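Local coordinates for pyridoxamine 5-phosphate-dependent dehydrase (Escherichia coli, PDB 3B8X), which removes the C3'-hydroxyl group from GDP-4-keto-6-deoxy-D-mannose by a combined transamination and deoxygenation, a step in the biosynthesis of L-colitose, at residues K130-F144 and I156-F170. The protein carries 1 engineered substitution. Sequence-based numbering, arbitrary orientation.
Sequences KAILTVNLLGNPNNF and IILLEDNCESMGATF. With G4M ([(2R,3S,4R,5R)-5-(2-amino-6-oxo-1,6-dihydro-9H-purin-9-yl)-3,4-dihydroxytetrahydrofuran-2-yl]methyl (2R,3S,4S,5S,6R)-3,4-dihydroxy-5-[({3-hydroxy-2-methyl-5-[(phosphonooxy)methyl]pyridin-4-yl}methyl)amino]-6-methyltetrahydro-2H-pyran-2-yl dihydrogen diphosphate), chain O.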
loop_
_atom_site.group_PDB
_atom_site.type_symbol
_atom_site.label_atom_id
_atom_site.label_comp_id
_atom_site.label_asym_id
_atom_site.label_seq_id
_atom_site.Cartn_x
_atom_site.Cartn_y
_atom_site.Cartn_z
ATOM N N LYS B 130 -24.315 9.023 6.727
ATOM C CA LYS B 130 -23.589 9.819 5.740
ATOM C C LYS B 130 -23.213 9.012 4.480
ATOM O O LYS B 130 -23.091 9.567 3.371
ATOM C CB LYS B 130 -22.279 10.330 6.355
ATOM C CG LYS B 130 -22.456 11.389 7.396
ATOM C CD LYS B 130 -23.239 12.573 6.831
ATOM C CE LYS B 130 -23.717 13.529 7.918
ATOM N NZ LYS B 130 -23.712 14.953 7.452
ATOM N N ALA B 131 -23.046 7.704 4.643
ATOM C CA ALA B 131 -22.643 6.865 3.533
ATOM C C ALA B 131 -23.094 5.420 3.699
ATOM O O ALA B 131 -23.346 4.945 4.798
ATOM C CB ALA B 131 -21.110 6.899 3.435
ATOM N N ILE B 132 -23.097 4.707 2.598
ATOM C CA ILE B 132 -23.426 3.298 2.625
ATOM C C ILE B 132 -22.357 2.613 1.768
ATOM O O ILE B 132 -22.282 2.820 0.560
ATOM C CB ILE B 132 -24.806 3.023 1.995
ATOM C CG1 ILE B 132 -25.857 3.982 2.554
ATOM C CG2 ILE B 132 -25.231 1.552 2.216
ATOM C CD1 ILE B 132 -27.206 3.324 2.748
ATOM N N LEU B 133 -21.525 1.816 2.419
ATOM C CA LEU B 133 -20.480 1.070 1.716
ATOM C C LEU B 133 -21.021 -0.351 1.429
ATOM O O LEU B 133 -20.985 -1.249 2.268
ATOM C CB LEU B 133 -19.194 1.007 2.547
ATOM C CG LEU B 133 -18.115 0.099 1.953
ATOM C CD1 LEU B 133 -17.806 0.504 0.504
ATOM C CD2 LEU B 133 -16.863 0.082 2.780
ATOM N N THR B 134 -21.585 -0.506 0.244
ATOM C CA THR B 134 -22.163 -1.758 -0.199
ATOM C C THR B 134 -20.998 -2.641 -0.590
ATOM O O THR B 134 -19.905 -2.154 -0.874
ATOM C CB THR B 134 -23.151 -1.593 -1.423
ATOM O OG1 THR B 134 -22.499 -1.099 -2.624
ATOM C CG2 THR B 134 -24.313 -0.675 -1.041
ATOM N N VAL B 135 -21.231 -3.939 -0.560
ATOM C CA VAL B 135 -20.212 -4.903 -0.959
ATOM C C VAL B 135 -20.965 -5.975 -1.742
ATOM O O VAL B 135 -21.936 -6.518 -1.231
ATOM C CB VAL B 135 -19.589 -5.601 0.271
ATOM C CG1 VAL B 135 -18.629 -6.726 -0.178
ATOM C CG2 VAL B 135 -18.887 -4.586 1.177
ATOM N N ASN B 136 -20.570 -6.212 -2.995
ATOM C CA ASN B 136 -21.225 -7.218 -3.845
ATOM C C ASN B 136 -20.518 -8.536 -3.586
ATOM O O ASN B 136 -19.409 -8.779 -4.083
ATOM C CB ASN B 136 -21.165 -6.827 -5.333
ATOM C CG ASN B 136 -21.827 -5.490 -5.591
ATOM O OD1 ASN B 136 -23.002 -5.285 -5.205
ATOM N ND2 ASN B 136 -21.053 -4.536 -6.132
ATOM N N LEU B 137 -21.129 -9.358 -2.736
ATOM C CA LEU B 137 -20.488 -10.569 -2.279
ATOM C C LEU B 137 -20.447 -11.735 -3.243
ATOM O O LEU B 137 -21.459 -12.156 -3.808
ATOM C CB LEU B 137 -21.008 -11.008 -0.898
ATOM C CG LEU B 137 -19.943 -11.630 0.022
ATOM C CD1 LEU B 137 -19.090 -10.543 0.696
ATOM C CD2 LEU B 137 -20.599 -12.509 1.095
ATOM N N LEU B 138 -19.246 -12.269 -3.370
ATOM C CA LEU B 138 -18.987 -13.484 -4.118
ATOM C C LEU B 138 -19.436 -13.414 -5.558
ATOM O O LEU B 138 -19.705 -14.450 -6.178
ATOM C CB LEU B 138 -19.702 -14.653 -3.441
ATOM C CG LEU B 138 -18.785 -15.776 -2.991
ATOM C CD1 LEU B 138 -17.645 -15.215 -2.148
ATOM C CD2 LEU B 138 -19.609 -16.833 -2.249
ATOM N N GLY B 139 -19.581 -12.217 -6.091
ATOM C CA GLY B 139 -19.988 -12.174 -7.478
ATOM C C GLY B 139 -21.401 -11.585 -7.595
ATOM O O GLY B 139 -21.830 -11.165 -8.683
ATOM N N ASN B 140 -22.104 -11.624 -6.474
ATOM C CA ASN B 140 -23.489 -11.195 -6.474
ATOM C C ASN B 140 -23.650 -9.707 -6.227
ATOM O O ASN B 140 -23.385 -9.244 -5.103
ATOM C CB ASN B 140 -24.216 -11.952 -5.365
ATOM C CG ASN B 140 -25.663 -12.284 -5.712
ATOM O OD1 ASN B 140 -26.043 -12.342 -6.897
ATOM N ND2 ASN B 140 -26.472 -12.550 -4.668
ATOM N N PRO B 141 -24.183 -8.972 -7.211
ATOM C CA PRO B 141 -24.415 -7.535 -6.992
ATOM C C PRO B 141 -25.580 -7.310 -6.026
ATOM O O PRO B 141 -26.517 -8.125 -5.913
ATOM C CB PRO B 141 -24.855 -7.025 -8.375
ATOM C CG PRO B 141 -25.476 -8.212 -9.073
ATOM C CD PRO B 141 -24.863 -9.472 -8.426
ATOM N N ASN B 142 -25.541 -6.159 -5.371
ATOM C CA ASN B 142 -26.643 -5.769 -4.495
ATOM C C ASN B 142 -27.811 -5.368 -5.371
ATOM O O ASN B 142 -27.627 -5.100 -6.558
ATOM C CB ASN B 142 -26.229 -4.540 -3.692
ATOM C CG ASN B 142 -25.377 -4.901 -2.542
ATOM O OD1 ASN B 142 -25.919 -5.121 -1.458
ATOM N ND2 ASN B 142 -24.063 -5.169 -2.796
ATOM N N ASN B 143 -29.006 -5.265 -4.798
ATOM C CA ASN B 143 -30.087 -4.778 -5.617
ATOM C C ASN B 143 -30.078 -3.285 -5.465
ATOM O O ASN B 143 -30.593 -2.748 -4.490
ATOM C CB ASN B 143 -31.447 -5.387 -5.256
ATOM C CG ASN B 143 -32.567 -4.727 -6.020
ATOM O OD1 ASN B 143 -32.433 -3.578 -6.420
ATOM N ND2 ASN B 143 -33.658 -5.446 -6.258
ATOM N N PHE B 144 -29.421 -2.624 -6.401
ATOM C CA PHE B 144 -29.230 -1.183 -6.346
ATOM C C PHE B 144 -30.496 -0.343 -6.441
ATOM O O PHE B 144 -30.550 0.752 -5.908
ATOM C CB PHE B 144 -28.085 -0.731 -7.255
ATOM C CG PHE B 144 -26.742 -1.185 -6.754
ATOM C CD1 PHE B 144 -26.079 -2.255 -7.338
ATOM C CD2 PHE B 144 -26.194 -0.586 -5.623
ATOM C CE1 PHE B 144 -24.847 -2.713 -6.810
ATOM C CE2 PHE B 144 -24.959 -0.998 -5.120
ATOM C CZ PHE B 144 -24.309 -2.068 -5.689
ATOM N N ILE B 156 -26.693 10.878 1.155
ATOM C CA ILE B 156 -25.969 9.687 1.626
ATOM C C ILE B 156 -25.131 9.175 0.473
ATOM O O ILE B 156 -25.655 8.856 -0.586
ATOM C CB ILE B 156 -26.921 8.540 2.006
ATOM C CG1 ILE B 156 -27.830 8.966 3.166
ATOM C CG2 ILE B 156 -26.101 7.302 2.388
ATOM C CD1 ILE B 156 -29.238 8.353 3.089
ATOM N N ILE B 157 -23.824 9.135 0.656
ATOM C CA ILE B 157 -22.985 8.676 -0.432
ATOM C C ILE B 157 -23.070 7.148 -0.532
ATOM O O ILE B 157 -23.038 6.425 0.497
ATOM C CB ILE B 157 -21.519 9.018 -0.163
ATOM C CG1 ILE B 157 -21.296 10.520 -0.116
ATOM C CG2 ILE B 157 -20.638 8.354 -1.217
ATOM C CD1 ILE B 157 -20.287 10.939 0.948
ATOM N N LEU B 158 -23.068 6.667 -1.773
ATOM C CA LEU B 158 -23.056 5.231 -2.024
ATOM C C LEU B 158 -21.684 4.856 -2.576
ATOM O O LEU B 158 -21.208 5.458 -3.587
ATOM C CB LEU B 158 -24.115 4.879 -3.080
ATOM C CG LEU B 158 -24.152 3.442 -3.573
ATOM C CD1 LEU B 158 -24.545 2.484 -2.449
ATOM C CD2 LEU B 158 -25.037 3.297 -4.766
ATOM N N LEU B 159 -21.076 3.849 -1.926
ATOM C CA LEU B 159 -19.770 3.344 -2.383
ATOM C C LEU B 159 -19.954 1.876 -2.647
ATOM O O LEU B 159 -20.801 1.302 -2.016
ATOM C CB LEU B 159 -18.776 3.444 -1.253
ATOM C CG LEU B 159 -18.585 4.935 -0.940
ATOM C CD1 LEU B 159 -17.769 5.104 0.325
ATOM C CD2 LEU B 159 -18.003 5.661 -2.152
ATOM N N GLU B 160 -19.155 1.248 -3.507
ATOM C CA GLU B 160 -19.273 -0.201 -3.667
ATOM C C GLU B 160 -17.884 -0.756 -3.502
ATOM O O GLU B 160 -16.924 -0.187 -4.023
ATOM C CB GLU B 160 -19.629 -0.571 -5.103
ATOM C CG GLU B 160 -21.101 -0.497 -5.459
ATOM C CD GLU B 160 -21.323 -0.733 -6.944
ATOM O OE1 GLU B 160 -21.452 -1.902 -7.371
ATOM O OE2 GLU B 160 -21.303 0.247 -7.720
ATOM N N ASP B 161 -17.766 -1.855 -2.778
ATOM C CA ASP B 161 -16.498 -2.553 -2.714
ATOM C C ASP B 161 -16.841 -3.677 -3.710
ATOM O O ASP B 161 -17.689 -4.510 -3.414
ATOM C CB ASP B 161 -16.210 -3.109 -1.303
ATOM C CG ASP B 161 -15.032 -4.120 -1.299
ATOM O OD1 ASP B 161 -14.751 -4.623 -2.409
ATOM O OD2 ASP B 161 -14.403 -4.395 -0.222
ATOM N N ASN B 162 -16.304 -3.599 -4.925
ATOM C CA ASN B 162 -16.547 -4.603 -5.938
ATOM C C ASN B 162 -15.378 -5.565 -6.202
ATOM O O ASN B 162 -15.281 -6.165 -7.267
ATOM C CB ASN B 162 -16.938 -3.988 -7.282
ATOM C CG ASN B 162 -17.838 -4.946 -8.126
ATOM O OD1 ASN B 162 -18.755 -5.592 -7.608
ATOM N ND2 ASN B 162 -17.576 -5.023 -9.421
ATOM N N CYS B 163 -14.605 -5.832 -5.170
ATOM C CA CYS B 163 -13.469 -6.698 -5.315
ATOM C C CYS B 163 -13.804 -8.171 -5.543
ATOM O O CYS B 163 -12.914 -8.917 -5.967
ATOM C CB CYS B 163 -12.529 -6.483 -4.111
ATOM S SG CYS B 163 -11.719 -4.849 -4.095
ATOM N N GLU B 164 -15.042 -8.605 -5.282
ATOM C CA GLU B 164 -15.370 -10.013 -5.485
ATOM C C GLU B 164 -16.314 -10.171 -6.640
ATOM O O GLU B 164 -16.646 -11.297 -6.999
ATOM C CB GLU B 164 -16.008 -10.669 -4.247
ATOM C CG GLU B 164 -15.141 -10.508 -3.000
ATOM C CD GLU B 164 -15.756 -11.077 -1.735
ATOM O OE1 GLU B 164 -16.843 -11.687 -1.801
ATOM O OE2 GLU B 164 -15.157 -10.885 -0.650
ATOM N N SER B 165 -16.766 -9.054 -7.208
ATOM C CA SER B 165 -17.752 -9.148 -8.272
ATOM C C SER B 165 -17.439 -8.446 -9.580
ATOM O O SER B 165 -18.346 -7.923 -10.227
ATOM C CB SER B 165 -19.166 -8.789 -7.782
ATOM O OG SER B 165 -19.404 -9.409 -6.521
ATOM N N MET B 166 -16.176 -8.479 -10.003
ATOM C CA MET B 166 -15.849 -7.919 -11.301
ATOM C C MET B 166 -16.721 -8.630 -12.344
ATOM O O MET B 166 -16.915 -9.833 -12.274
ATOM C CB MET B 166 -14.390 -8.184 -11.647
ATOM C CG MET B 166 -14.037 -7.566 -12.976
ATOM S SD MET B 166 -12.294 -7.739 -13.387
ATOM C CE MET B 166 -11.490 -6.584 -12.383
ATOM N N GLY B 167 -17.266 -7.905 -13.311
ATOM C CA GLY B 167 -18.083 -8.577 -14.315
ATOM C C GLY B 167 -19.564 -8.825 -13.985
ATOM O O GLY B 167 -20.327 -9.321 -14.827
ATOM N N ALA B 168 -19.984 -8.541 -12.769
ATOM C CA ALA B 168 -21.389 -8.724 -12.459
ATOM C C ALA B 168 -22.123 -7.543 -13.070
ATOM O O ALA B 168 -21.558 -6.466 -13.205
ATOM C CB ALA B 168 -21.602 -8.722 -10.957
ATOM N N THR B 169 -23.410 -7.727 -13.370
ATOM C CA THR B 169 -24.235 -6.624 -13.869
ATOM C C THR B 169 -25.606 -6.646 -13.187
ATOM O O THR B 169 -26.074 -7.701 -12.741
ATOM C CB THR B 169 -24.464 -6.757 -15.352
ATOM O OG1 THR B 169 -25.231 -7.958 -15.591
ATOM C CG2 THR B 169 -23.120 -6.902 -16.060
ATOM N N PHE B 170 -26.217 -5.474 -13.048
ATOM C CA PHE B 170 -27.556 -5.373 -12.473
ATOM C C PHE B 170 -28.311 -4.358 -13.302
ATOM O O PHE B 170 -27.906 -3.206 -13.446
ATOM C CB PHE B 170 -27.555 -5.023 -10.980
ATOM C CG PHE B 170 -28.929 -4.747 -10.435
ATOM C CD1 PHE B 170 -29.776 -5.804 -10.081
ATOM C CD2 PHE B 170 -29.387 -3.439 -10.286
ATOM C CE1 PHE B 170 -31.068 -5.561 -9.591
ATOM C CE2 PHE B 170 -30.678 -3.174 -9.795
ATOM C CZ PHE B 170 -31.526 -4.239 -9.442
HETATM O OP3 G4M O . -6.853 -9.032 -2.069
HETATM P PL G4M O . -7.041 -7.503 -2.439
HETATM O OP1 G4M O . -6.176 -6.512 -1.488
HETATM O OP2 G4M O . -6.602 -7.280 -3.970
HETATM O OP4 G4M O . -8.629 -7.143 -2.391
HETATM C C5B G4M O . -9.002 -7.027 -1.047
HETATM C C5L G4M O . -10.463 -7.261 -0.977
HETATM C C6L G4M O . -11.312 -6.180 -0.780
HETATM N N1L G4M O . -12.604 -6.382 -0.654
HETATM C C2L G4M O . -13.161 -7.572 -0.709
HETATM C C2A G4M O . -14.648 -7.729 -0.499
HETATM C C3L G4M O . -12.405 -8.717 -0.946
HETATM O O3L G4M O . -13.027 -9.915 -0.921
HETATM C C4L G4M O . -10.994 -8.550 -1.119
HETATM C C4A G4M O . -10.142 -9.642 -1.340
HETATM N N4A G4M O . -10.625 -10.847 -1.303
HETATM C C4G G4M O . -9.778 -11.937 -1.635
HETATM C C5G G4M O . -10.138 -13.179 -0.855
HETATM C C6G G4M O . -11.636 -13.465 -0.955
HETATM O O5G G4M O . -9.452 -14.190 -1.589
HETATM C C3G G4M O . -8.304 -11.628 -1.327
HETATM O O3G G4M O . -7.651 -11.369 -2.564
HETATM C C2G G4M O . -7.635 -12.874 -0.676
HETATM O O2G G4M O . -6.207 -12.787 -0.707
HETATM C C1G G4M O . -8.046 -14.137 -1.394
HETATM O O1G G4M O . -7.801 -15.196 -0.478
HETATM P P2 G4M O . -7.247 -16.582 -1.028
HETATM O O3P G4M O . -8.114 -17.054 -2.307
HETATM O O4P G4M O . -7.516 -17.699 0.116
HETATM O OPP G4M O . -5.705 -16.246 -1.360
HETATM P P G4M O . -4.819 -17.551 -1.668
HETATM O O1P G4M O . -4.796 -18.767 -0.602
HETATM O O2P G4M O . -3.377 -16.880 -1.736
HETATM O "O5'" G4M O . -5.034 -17.988 -3.172
HETATM C "C5'" G4M O . -6.070 -18.941 -3.284
HETATM C "C4'" G4M O . -5.527 -20.104 -4.098
HETATM O "O4'" G4M O . -4.734 -19.593 -5.210
HETATM C "C3'" G4M O . -4.564 -20.951 -3.233
HETATM O "O3'" G4M O . -4.680 -22.288 -3.696
HETATM C "C2'" G4M O . -3.178 -20.347 -3.552
HETATM O "O2'" G4M O . -2.189 -21.374 -3.411
HETATM C "C1'" G4M O . -3.366 -20.025 -5.027
HETATM N N9 G4M O . -2.437 -18.981 -5.474
HETATM C C8 G4M O . -2.438 -17.687 -5.061
HETATM N N7 G4M O . -1.488 -17.051 -5.717
HETATM C C4 G4M O . -1.468 -19.145 -6.431
HETATM C C5 G4M O . -0.843 -17.887 -6.596
HETATM C C6 G4M O . 0.218 -17.754 -7.562
HETATM O O6 G4M O . 0.805 -16.705 -7.776
HETATM N N3 G4M O . -1.055 -20.191 -7.153
HETATM C C2 G4M O . -0.066 -20.056 -8.022
HETATM N N1 G4M O . 0.575 -18.864 -8.242
HETATM N N2 G4M O . 0.345 -21.143 -8.729
HETATM O O HOH W 1 -16.888 -7.411 -3.609
#
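Asn136 grips the 156-170 segment with its side-chain amide: ND2 gives one N-H to Glu160 OE1 (2.9 Å) and the other to Asn162 OD1 (2.9 Å). The carboxylate receives it on the anti lone pair, close to the amide plane, whereas the Asn162 oxygen is met from above its own plane. Asn142, through N and ND2, approaches Asn136 OD1 from opposite faces, fixing the amide's rotation. Ser165 OG donates to Asn136 O over 2.5 Å, and one water joins that carbonyl to Asp161 O and Glu164 N. Glu164 reaches out extended beyond CG: OE1 accepts Leu138 N (2.9 Å) while OE2 takes a very short bond from O3L of the cofactor-sugar adduct G4M, so the loop that follows strand 130-135 acts, through Leu138 N, as a second shell that positions a pocket carboxylate. Asp161 OD2 lies 2.7 Å from the pyridine N1L, as in other fold-type I pyridoxal phosphate enzymes; Thr93 and Asn62 also bond to OD2.

Behind this site, strands 130-135 and 157-161 pair in parallel through alternating backbone bonds. Leu159 O accepts both Thr134 N and OG1, the hydroxyl being turned between backbone N and carbonyl carbon (chi1 63°). Ile132 CG1 presses on Ile156 CG2 at 3.3 Å, a tight fit. Asn142 O and Asn143 CA lie over one face of the Phe170 ring, and Phe144 CZ comes obliquely to Glu160 OE1, an oxygen that also accepts from Gly176 N.

The two strands are the ends of a right-handed beta-alpha-beta crossover through helix 144-151, against which Thr134 and Ile156 rest, with strands 82-86 and 181-185 continuing the sheet on either side.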